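Side-chain contact in designed Anbu Protein (Synthetic construct, PDB 5LOY), which is a consensus-designed ancestral beta subunit that assembles helically and probably acts as a hydrolase related to the protein-degrading subunits of the proteasome: residues A[76-79]-A[80-83]. Numbering follows the deposited sequence.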
ATOM      1  N   ALA A  76      -9.699 -32.979  10.580  1.00 58.49           N
ATOM      2  CA  ALA A  76      -8.425 -32.662  11.182  1.00 56.37           C
ATOM      3  C   ALA A  76      -8.610 -32.394  12.667  1.00 55.13           C
ATOM      4  O   ALA A  76      -9.546 -31.723  13.065  1.00 53.88           O
ATOM      5  CB  ALA A  76      -7.835 -31.455  10.500  1.00 55.44           C
ATOM      6  N   PRO A  77      -7.719 -32.917  13.499  1.00 56.21           N
ATOM      7  CA  PRO A  77      -7.908 -32.808  14.947  1.00 58.10           C
ATOM      8  C   PRO A  77      -7.605 -31.424  15.531  1.00 57.39           C
ATOM      9  O   PRO A  77      -7.966 -31.152  16.665  1.00 61.59           O
ATOM     10  CB  PRO A  77      -6.931 -33.847  15.506  1.00 60.20           C
ATOM     11  CG  PRO A  77      -5.846 -33.935  14.475  1.00 60.25           C
ATOM     12  CD  PRO A  77      -6.488 -33.645  13.143  1.00 58.11           C
ATOM     13  N   SER A  78      -6.930 -30.559  14.787  1.00 55.77           N
ATOM     14  CA  SER A  78      -6.649 -29.198  15.260  1.00 53.71           C
ATOM     15  C   SER A  78      -6.427 -28.291  14.063  1.00 49.81           C
ATOM     16  O   SER A  78      -6.147 -28.760  12.970  1.00 49.31           O
ATOM     17  CB  SER A  78      -5.425 -29.176  16.190  1.00 54.90           C
ATOM     18  OG  SER A  78      -4.213 -29.212  15.461  1.00 54.18           O
ATOM     19  N   MET A  79      -6.606 -26.996  14.254  1.00 48.58           N
ATOM     20  CA  MET A  79      -6.381 -26.046  13.174  1.00 47.47           C
ATOM     21  C   MET A  79      -4.934 -26.027  12.710  1.00 44.69           C
ATOM     22  O   MET A  79      -4.666 -25.766  11.558  1.00 40.12           O
ATOM     23  CB  MET A  79      -6.797 -24.647  13.603  1.00 49.65           C
ATOM     24  CG  MET A  79      -8.312 -24.448  13.644  1.00 53.15           C
ATOM     25  SD  MET A  79      -9.133 -24.311  12.037  1.00 52.19           S
ATOM     26  CE  MET A  79      -7.872 -23.609  11.012  1.00 46.47           C
ATOM     27  N   PHE A  80      -4.002 -26.315  13.606  1.00 44.95           N
ATOM     28  CA  PHE A  80      -2.612 -26.454  13.202  1.00 43.84           C
ATOM     29  C   PHE A  80      -2.484 -27.591  12.179  1.00 44.89           C
ATOM     30  O   PHE A  80      -1.849 -27.407  11.147  1.00 44.21           O
ATOM     31  CB  PHE A  80      -1.715 -26.679  14.427  1.00 44.71           C
ATOM     32  CG  PHE A  80      -0.243 -26.722  14.117  1.00 44.98           C
ATOM     33  CD1 PHE A  80       0.371 -27.916  13.744  1.00 45.98           C
ATOM     34  CD2 PHE A  80       0.547 -25.572  14.236  1.00 43.65           C
ATOM     35  CE1 PHE A  80       1.729 -27.961  13.465  1.00 46.17           C
ATOM     36  CE2 PHE A  80       1.896 -25.616  13.964  1.00 43.28           C
ATOM     37  CZ  PHE A  80       2.489 -26.811  13.581  1.00 45.01           C
ATOM     38  N   GLU A  81      -3.072 -28.753  12.451  1.00 46.32           N
ATOM     39  CA  GLU A  81      -3.038 -29.840  11.487  1.00 48.23           C
ATOM     40  C   GLU A  81      -3.790 -29.496  10.193  1.00 45.87           C
ATOM     41  O   GLU A  81      -3.386 -29.906   9.112  1.00 46.72           O
ATOM     42  CB  GLU A  81      -3.577 -31.131  12.101  1.00 53.25           C
ATOM     43  CG  GLU A  81      -2.686 -31.732  13.206  1.00 58.79           C
ATOM     44  CD  GLU A  81      -1.244 -32.047  12.748  1.00 63.15           C
ATOM     45  OE1 GLU A  81      -1.066 -32.594  11.618  1.00 64.66           O
ATOM     46  OE2 GLU A  81      -0.279 -31.747  13.513  1.00 64.38           O
ATOM     47  N   ALA A  82      -4.879 -28.752  10.289  1.00 44.06           N
ATOM     48  CA  ALA A  82      -5.595 -28.296   9.097  1.00 43.36           C
ATOM     49  C   ALA A  82      -4.699 -27.466   8.163  1.00 40.80           C
ATOM     50  O   ALA A  82      -4.660 -27.692   6.949  1.00 38.67           O
ATOM     51  CB  ALA A  82      -6.810 -27.470   9.500  1.00 43.57           C
ATOM     52  N   ALA A  83      -3.976 -26.521   8.753  1.00 40.15           N
ATOM     53  CA  ALA A  83      -3.051 -25.659   8.012  1.00 39.82           C
ATOM     54  C   ALA A  83      -1.966 -26.483   7.352  1.00 41.13           C
ATOM     55  O   ALA A  83      -1.592 -26.237   6.226  1.00 42.02           O
ATOM     56  CB  ALA A  83      -2.431 -24.619   8.938  1.00 39.48           C
TER
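Ser-78 and Glu-81 meet in a classic N-cap, the arrangement by which a helix start finds an acceptor for an amide that has no preceding turn to bond to. The hydroxyl OG of Ser-78 takes the N-H of Glu-81 almost straight on, at 3.3 Å and 169°. Wedging OG between its own backbone N and carbonyl carbon (chi1 79°) turns it back over this first turn. With an alanine at this position the hydroxyl is gone, and the Glu-81 N-H is likely to be left without that capping acceptor. The carbonyl of the same serine opens the main-chain pattern, its O accepting from Ala-82 N at 3.0 Å, and Met-79 O takes Ala-83 N in the next bond.

Beside the cap the Pro-77 ring and the Glu-81 chain run obliquely across each other, with Pro-77 CD 4.0 Å from Glu-81 CB. The CG of Glu-81 lies 3.7 Å from Ser-78 OG and 4.1 Å from Pro-77 CG. Farther in, Ala-76 CB lies 4.2 Å from Ala-82 CB, and Met-79, bent at chi2 and chi3, brings CE to 4.3 Å from Ala-82 CB.

The first turn of helix 79-94 lies against the five-stranded sheet: Met-79, Ala-82 and Ala-83 rest on Leu-114 of strand 110-118, Met-79 and Ala-83 also reach Phe-126 of strand 124-128, and Phe-80 meets Phe-134 edge-to-face.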